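Local coordinates for Rubredoxin\:oxygen oxidoreductase (Desulfovibrio gigas, PDB 1E5D), which catalyses the four-electron reduction of dioxygen to two molecules of water, using a diiron centre and a flavin mononucleotide cofactor, at residues A[262-265]-A[266-269]; A[273-276]-A[277-280]. One frame throughout, in Å; residues are numbered along the deposited sequence.

How the interactions relate
Both interactions lie in the flavodoxin-like part of the chain and share helix 265-279, which follows strand 254-259 of the five-stranded parallel sheet. Interaction 1 comes first: 262-265 leads from the phosphate-binding loop into the helix, whose first turn continues through 266-269. Interaction 2, between 273-276 and 277-280, covers the last turns of the helix and the residue that leaves it, before strand 283-288 of the beta-alpha-beta unit. Their centres are about 17 Å apart, in series along the chain, and the two do not otherwise touch. Both pack on the sheet and on helix 379-400, but of the two only interaction 1, at the helix N-terminus, holds the flavin phosphate.

Interaction 1: A[262-265]-A[266-269]. With FMN (flavin mononucleotide), chain C.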
ATOM      1  N   MET A 262      10.460 -10.026  -2.118  1.00 11.11           N
ATOM      2  CA  MET A 262      10.322 -10.292  -3.552  1.00 10.93           C
ATOM      3  C   MET A 262      10.777 -11.711  -3.864  1.00  9.74           C
ATOM      4  O   MET A 262      10.067 -12.420  -4.571  1.00 21.94           O
ATOM      5  CB  MET A 262      11.095  -9.281  -4.405  1.00 13.23           C
ATOM      6  CG  MET A 262      10.776  -7.843  -4.027  1.00 15.07           C
ATOM      7  SD  MET A 262      11.934  -6.644  -4.702  1.00 20.60           S
ATOM      8  CE  MET A 262      13.208  -6.666  -3.434  1.00  9.97           C
ATOM      9  N   TRP A 263      11.930 -12.100  -3.342  1.00  4.50           N
ATOM     10  CA  TRP A 263      12.534 -13.393  -3.666  1.00 13.72           C
ATOM     11  C   TRP A 263      12.616 -14.322  -2.464  1.00 13.17           C
ATOM     12  O   TRP A 263      13.381 -15.280  -2.417  1.00 22.62           O
ATOM     13  CB  TRP A 263      13.925 -13.184  -4.305  1.00 10.96           C
ATOM     14  CG  TRP A 263      13.735 -12.655  -5.703  1.00 14.88           C
ATOM     15  CD1 TRP A 263      13.923 -11.376  -6.145  1.00 14.70           C
ATOM     16  CD2 TRP A 263      13.304 -13.425  -6.831  1.00 11.77           C
ATOM     17  NE1 TRP A 263      13.634 -11.310  -7.495  1.00 16.58           N
ATOM     18  CE2 TRP A 263      13.252 -12.550  -7.937  1.00 10.83           C
ATOM     19  CE3 TRP A 263      12.956 -14.767  -7.012  1.00  8.69           C
ATOM     20  CZ2 TRP A 263      12.868 -12.974  -9.209  1.00  6.73           C
ATOM     21  CZ3 TRP A 263      12.578 -15.182  -8.273  1.00 11.07           C
ATOM     22  CH2 TRP A 263      12.537 -14.292  -9.355  1.00 10.70           C
ATOM     23  N   HIS A 264      11.781 -14.052  -1.470  1.00 10.87           N
ATOM     24  CA  HIS A 264      11.559 -14.936  -0.343  1.00 12.83           C
ATOM     25  C   HIS A 264      12.665 -15.013   0.680  1.00 11.05           C
ATOM     26  O   HIS A 264      12.496 -15.796   1.624  1.00 12.34           O
ATOM     27  CB  HIS A 264      11.296 -16.374  -0.878  1.00  8.70           C
ATOM     28  CG  HIS A 264      10.067 -16.282  -1.736  1.00 21.65           C
ATOM     29  ND1 HIS A 264       8.830 -16.007  -1.194  1.00 26.54           N
ATOM     30  CD2 HIS A 264       9.908 -16.373  -3.072  1.00 24.47           C
ATOM     31  CE1 HIS A 264       7.945 -15.961  -2.169  1.00 30.74           C
ATOM     32  NE2 HIS A 264       8.570 -16.183  -3.313  1.00 30.14           N
ATOM     33  N   SER A 265      13.759 -14.267   0.559  1.00  8.54           N
ATOM     34  CA  SER A 265      14.745 -14.444   1.640  1.00 10.61           C
ATOM     35  C   SER A 265      14.230 -13.755   2.893  1.00 12.71           C
ATOM     36  O   SER A 265      14.362 -14.256   4.013  1.00 14.54           O
ATOM     37  CB  SER A 265      16.118 -13.918   1.247  1.00 15.91           C
ATOM     38  OG  SER A 265      16.684 -14.657   0.181  1.00 17.55           O
ATOM     39  N   THR A 266      13.618 -12.577   2.725  1.00  8.15           N
ATOM     40  CA  THR A 266      13.054 -11.938   3.918  1.00  7.27           C
ATOM     41  C   THR A 266      11.941 -12.812   4.477  1.00 13.72           C
ATOM     42  O   THR A 266      11.644 -12.820   5.673  1.00 18.98           O
ATOM     43  CB  THR A 266      12.542 -10.525   3.617  1.00 15.77           C
ATOM     44  OG1 THR A 266      13.629  -9.745   3.099  1.00 14.14           O
ATOM     45  CG2 THR A 266      12.070  -9.834   4.887  1.00  9.45           C
ATOM     46  N   GLU A 267      11.299 -13.596   3.607  1.00 16.12           N
ATOM     47  CA  GLU A 267      10.232 -14.459   4.112  1.00 16.11           C
ATOM     48  C   GLU A 267      10.771 -15.576   5.004  1.00 19.55           C
ATOM     49  O   GLU A 267      10.227 -15.847   6.079  1.00 15.08           O
ATOM     50  CB  GLU A 267       9.413 -15.050   2.962  1.00 10.14           C
ATOM     51  CG  GLU A 267       8.132 -15.702   3.461  1.00 17.61           C
ATOM     52  CD  GLU A 267       7.557 -16.714   2.493  1.00 24.53           C
ATOM     53  OE1 GLU A 267       7.731 -16.529   1.272  1.00 19.14           O
ATOM     54  OE2 GLU A 267       6.924 -17.682   2.970  1.00 48.95           O
ATOM     55  N   LYS A 268      11.844 -16.221   4.573  1.00 20.69           N
ATOM     56  CA  LYS A 268      12.530 -17.269   5.321  1.00 20.22           C
ATOM     57  C   LYS A 268      12.992 -16.785   6.692  1.00 19.57           C
ATOM     58  O   LYS A 268      12.791 -17.435   7.716  1.00 29.53           O
ATOM     59  CB  LYS A 268      13.726 -17.793   4.517  1.00 20.95           C
ATOM     60  CG  LYS A 268      13.295 -18.617   3.315  1.00 33.20           C
ATOM     61  CD  LYS A 268      14.468 -19.007   2.438  1.00 42.60           C
ATOM     62  CE  LYS A 268      14.037 -19.207   0.992  1.00 48.86           C
ATOM     63  NZ  LYS A 268      14.907 -20.196   0.296  1.00 67.86           N
ATOM     64  N   MET A 269      13.622 -15.613   6.705  1.00 16.30           N
ATOM     65  CA  MET A 269      13.967 -14.970   7.966  1.00 15.00           C
ATOM     66  C   MET A 269      12.714 -14.852   8.825  1.00 13.64           C
ATOM     67  O   MET A 269      12.709 -15.218   9.998  1.00 18.70           O
ATOM     68  CB  MET A 269      14.615 -13.614   7.673  1.00 16.85           C
ATOM     69  CG  MET A 269      15.846 -13.732   6.777  1.00 17.13           C
ATOM     70  SD  MET A 269      16.512 -12.129   6.288  1.00 19.83           S
ATOM     71  CE  MET A 269      17.122 -11.519   7.851  1.00 15.67           C
TER
HETATM   72  N1  FMN C 403      19.409  -4.309  -2.722  1.00 14.84           N
HETATM   73  C2  FMN C 403      20.068  -3.253  -2.265  1.00 15.12           C
HETATM   74  O2  FMN C 403      21.050  -3.350  -1.578  1.00 23.05           O
HETATM   75  N3  FMN C 403      19.644  -1.928  -2.554  1.00 10.02           N
HETATM   76  C4  FMN C 403      18.781  -1.689  -3.608  1.00  9.16           C
HETATM   77  O4  FMN C 403      18.427  -0.540  -3.795  1.00 18.66           O
HETATM   78  C4A FMN C 403      18.088  -2.848  -4.150  1.00  6.60           C
HETATM   79  N5  FMN C 403      16.977  -2.689  -4.906  1.00 12.63           N
HETATM   80  C5A FMN C 403      16.579  -3.788  -5.629  1.00 10.02           C
HETATM   81  C6  FMN C 403      15.497  -3.620  -6.531  1.00 11.90           C
HETATM   82  C7  FMN C 403      14.870  -4.702  -7.100  1.00  7.99           C
HETATM   83  C7M FMN C 403      13.555  -4.513  -7.808  1.00  7.74           C
HETATM   84  C8  FMN C 403      15.289  -6.044  -6.745  1.00 10.48           C
HETATM   85  C8M FMN C 403      14.768  -7.229  -7.524  1.00  6.61           C
HETATM   86  C9  FMN C 403      16.479  -6.206  -6.018  1.00  7.53           C
HETATM   87  C9A FMN C 403      16.980  -5.114  -5.307  1.00  9.01           C
HETATM   88  N10 FMN C 403      17.929  -5.241  -4.246  1.00 15.14           N
HETATM   89  C10 FMN C 403      18.522  -4.171  -3.729  1.00  8.56           C
HETATM   90  C1' FMN C 403      18.402  -6.610  -3.930  1.00  7.22           C
HETATM   91  C2' FMN C 403      17.432  -7.319  -2.951  1.00  9.86           C
HETATM   92  O2' FMN C 403      17.356  -6.596  -1.728  1.00 13.13           O
HETATM   93  C3' FMN C 403      18.035  -8.695  -2.714  1.00  7.89           C
HETATM   94  O3' FMN C 403      17.705  -9.475  -3.859  1.00 13.96           O
HETATM   95  C4' FMN C 403      17.433  -9.358  -1.472  1.00 13.55           C
HETATM   96  O4' FMN C 403      18.000 -10.666  -1.296  1.00 23.46           O
HETATM   97  C5' FMN C 403      15.936  -9.432  -1.685  1.00  8.25           C
HETATM   98  O5' FMN C 403      15.279 -10.130  -0.441  1.00 17.66           O
HETATM   99  P   FMN C 403      13.961 -10.884  -0.567  1.00 17.45           P
HETATM  100  O1P FMN C 403      13.377 -10.949   0.846  1.00 10.42           O
HETATM  101  O2P FMN C 403      13.125 -10.334  -1.537  1.00 12.15           O
HETATM  102  O3P FMN C 403      14.228 -12.248  -1.012  1.00 13.85           O
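The imidazole of His264 is met at its edge, tilted 20° out of the ring plane, by Glu267 OE1, which accepts a hydrogen bond from His264 ND1 at 2.7 Å. The two side chains run side by side, yet ring and carboxylate planes stand 68° apart. Glu267 carries its CG opposite the backbone N (chi1 -168°), which sends the carboxylate back to the N-cap residue. The indole of Trp263 has FMN C8M at an edge, near its plane, and meets His24 of the second subunit, whose Glu81 accepts a hydrogen bond from Trp263 NE1, joining this flavin loop to that subunit's diiron pocket.

Backbone N-H groups donate hydrogen bonds to the phosphate: Met262 N (2.7 Å) and Trp263 N (2.8 Å) to FMN O2P, and Ser265 N (2.6 Å) to FMN O3P. Thr266 grips FMN O1P twice, through N and through OG1 at 2.6 Å. This is the phosphate-binding loop of flavodoxins, its anion at the helix N-terminus, where the helix dipole would probably favour negative charge. Helix 265-279 starts at the phosphate, Met269 N donating to Ser265 O. Thr266 and Met269 pack on Phe342 of strand 338-345, Met269 also reaches strand 371-374, and Lys268 touches Tyr382 of helix 379-400.

Interaction 2: A[273-276]-A[277-280]; sequences LAES and FRDE
Leu273 meets Phe277 one turn on, the two side chains side by side and pointing the same way, with Leu273 CD2 4.2 Å from Phe277 CE2. Its carbonyl receives Phe277 N in a helical hydrogen bond of 3.0 Å between Leu273 O and that nitrogen, and the phenyl ring passes obliquely by the same oxygen. Both side chains enter the core of the domain: Leu273 reaches Ile257 and Ile308 of the sheet and Leu385 of helix 379-400, while Phe277 reaches Val255, Val284, Ile308 and Ile392.

Ala274 accepts the backbone N-H of Arg278, and its methyl packs on Val284 and Leu286 of strand 283-288.

Glu275 is on the exposed side. Its chain folds at chi2 (60°), which brings the carboxylate alongside Arg278, itself bent at chi3 (61°). Glu275 OE2 forms a salt bridge with Arg278 NE at 2.9 Å, but lies over one face of the guanidinium, and the two planes are 43° apart. Asp279 joins the network through a long contact of 3.7 Å between its OD1 and Arg278 NH2, again out of the guanidinium plane. Asp279 N completes the turn by bonding to Glu275 O.

Ser276 OG is hydrogen-bonded to Val272 O, one turn earlier, which satisfies the buried hydroxyl within the helix. Its own carbonyl takes Glu280 N, 2.9 Å from Ser276 O, as the helix gives way to the following turn. Glu280 O accepts a hydrogen bond from Lys397 NZ of helix 379-400.

The chemistry is that of an amphipathic helix: Leu273 and Phe277 form an apolar face buried against the sheet and helix 379-400, whereas the solvent-facing Glu275, Arg278 and Asp279 are joined by charge attraction rather than by well-aimed N-H bonds from the guanidinium. Solvent probably screens these ion pairs, leaving most of the contact to apolar packing and main-chain bonds.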
ATOM      1  N   LEU A 273      12.025 -16.524  12.454  1.00 10.75           N
ATOM      2  CA  LEU A 273      11.644 -15.706  13.599  1.00 13.32           C
ATOM      3  C   LEU A 273      10.394 -16.283  14.253  1.00 18.20           C
ATOM      4  O   LEU A 273      10.349 -16.419  15.474  1.00 29.05           O
ATOM      5  CB  LEU A 273      11.402 -14.247  13.204  1.00 15.09           C
ATOM      6  CG  LEU A 273      12.654 -13.373  13.095  1.00 19.66           C
ATOM      7  CD1 LEU A 273      12.324 -11.978  12.578  1.00 12.08           C
ATOM      8  CD2 LEU A 273      13.360 -13.282  14.443  1.00 17.01           C
ATOM      9  N   ALA A 274       9.403 -16.617  13.423  1.00 15.31           N
ATOM     10  CA  ALA A 274       8.134 -17.053  14.003  1.00 20.66           C
ATOM     11  C   ALA A 274       8.335 -18.273  14.898  1.00 22.25           C
ATOM     12  O   ALA A 274       7.719 -18.370  15.960  1.00 24.57           O
ATOM     13  CB  ALA A 274       7.125 -17.330  12.903  1.00 13.36           C
ATOM     14  N   GLU A 275       9.206 -19.173  14.459  1.00 21.61           N
ATOM     15  CA  GLU A 275       9.480 -20.413  15.166  1.00 23.24           C
ATOM     16  C   GLU A 275      10.249 -20.193  16.461  1.00 23.46           C
ATOM     17  O   GLU A 275       9.913 -20.784  17.490  1.00 32.58           O
ATOM     18  CB  GLU A 275      10.262 -21.385  14.276  1.00 29.88           C
ATOM     19  CG  GLU A 275       9.812 -22.831  14.409  1.00 53.82           C
ATOM     20  CD  GLU A 275       8.359 -23.078  14.056  1.00 68.85           C
ATOM     21  OE1 GLU A 275       7.801 -22.381  13.183  1.00 84.29           O
ATOM     22  OE2 GLU A 275       7.752 -23.991  14.661  1.00 87.98           O
ATOM     23  N   SER A 276      11.270 -19.344  16.419  1.00 19.60           N
ATOM     24  CA  SER A 276      12.013 -19.045  17.642  1.00 20.26           C
ATOM     25  C   SER A 276      11.094 -18.422  18.677  1.00 25.17           C
ATOM     26  O   SER A 276      11.136 -18.747  19.862  1.00 40.07           O
ATOM     27  CB  SER A 276      13.187 -18.110  17.353  1.00 26.21           C
ATOM     28  OG  SER A 276      13.721 -18.375  16.064  1.00 47.39           O
ATOM     29  N   PHE A 277      10.236 -17.500  18.228  1.00 22.02           N
ATOM     30  CA  PHE A 277       9.406 -16.818  19.222  1.00 24.57           C
ATOM     31  C   PHE A 277       8.491 -17.831  19.898  1.00 24.28           C
ATOM     32  O   PHE A 277       8.247 -17.794  21.105  1.00 30.57           O
ATOM     33  CB  PHE A 277       8.610 -15.684  18.589  1.00 18.87           C
ATOM     34  CG  PHE A 277       9.364 -14.366  18.524  1.00 21.81           C
ATOM     35  CD1 PHE A 277       9.747 -13.715  19.687  1.00 25.35           C
ATOM     36  CD2 PHE A 277       9.679 -13.791  17.302  1.00 17.74           C
ATOM     37  CE1 PHE A 277      10.429 -12.510  19.631  1.00 23.54           C
ATOM     38  CE2 PHE A 277      10.361 -12.591  17.243  1.00 22.81           C
ATOM     39  CZ  PHE A 277      10.739 -11.949  18.408  1.00 27.74           C
ATOM     40  N   ARG A 278       7.985 -18.749  19.071  1.00 17.78           N
ATOM     41  CA  ARG A 278       7.136 -19.801  19.648  1.00 22.65           C
ATOM     42  C   ARG A 278       7.949 -20.543  20.711  1.00 30.98           C
ATOM     43  O   ARG A 278       7.475 -20.741  21.833  1.00 44.78           O
ATOM     44  CB  ARG A 278       6.604 -20.713  18.555  1.00 21.71           C
ATOM     45  CG  ARG A 278       5.951 -22.007  18.992  1.00 34.52           C
ATOM     46  CD  ARG A 278       5.951 -23.047  17.877  1.00 51.11           C
ATOM     47  NE  ARG A 278       7.318 -23.383  17.479  1.00 71.30           N
ATOM     48  CZ  ARG A 278       7.937 -24.543  17.639  1.00 78.93           C
ATOM     49  NH1 ARG A 278       7.327 -25.572  18.213  1.00 85.94           N
ATOM     50  NH2 ARG A 278       9.191 -24.687  17.219  1.00 75.67           N
ATOM     51  N   ASP A 279       9.173 -20.902  20.332  1.00 29.98           N
ATOM     52  CA  ASP A 279      10.098 -21.617  21.202  1.00 33.63           C
ATOM     53  C   ASP A 279      10.261 -20.914  22.546  1.00 33.80           C
ATOM     54  O   ASP A 279      10.358 -21.573  23.577  1.00 45.00           O
ATOM     55  CB  ASP A 279      11.468 -21.761  20.545  1.00 38.07           C
ATOM     56  CG  ASP A 279      11.667 -23.112  19.890  1.00 45.96           C
ATOM     57  OD1 ASP A 279      11.039 -24.097  20.330  1.00 63.51           O
ATOM     58  OD2 ASP A 279      12.458 -23.184  18.926  1.00 75.27           O
ATOM     59  N   GLU A 280      10.275 -19.588  22.501  1.00 27.50           N
ATOM     60  CA  GLU A 280      10.343 -18.765  23.697  1.00 22.75           C
ATOM     61  C   GLU A 280       8.997 -18.662  24.397  1.00 21.34           C
ATOM     62  O   GLU A 280       8.806 -17.844  25.296  1.00 34.83           O
ATOM     63  CB  GLU A 280      10.844 -17.361  23.337  1.00 27.92           C
ATOM     64  CG  GLU A 280      12.251 -17.363  22.751  1.00 39.38           C
ATOM     65  CD  GLU A 280      13.269 -18.016  23.669  1.00 49.03           C
ATOM     66  OE1 GLU A 280      13.383 -17.561  24.828  1.00 63.74           O
ATOM     67  OE2 GLU A 280      13.937 -18.976  23.228  1.00 55.45           O
TER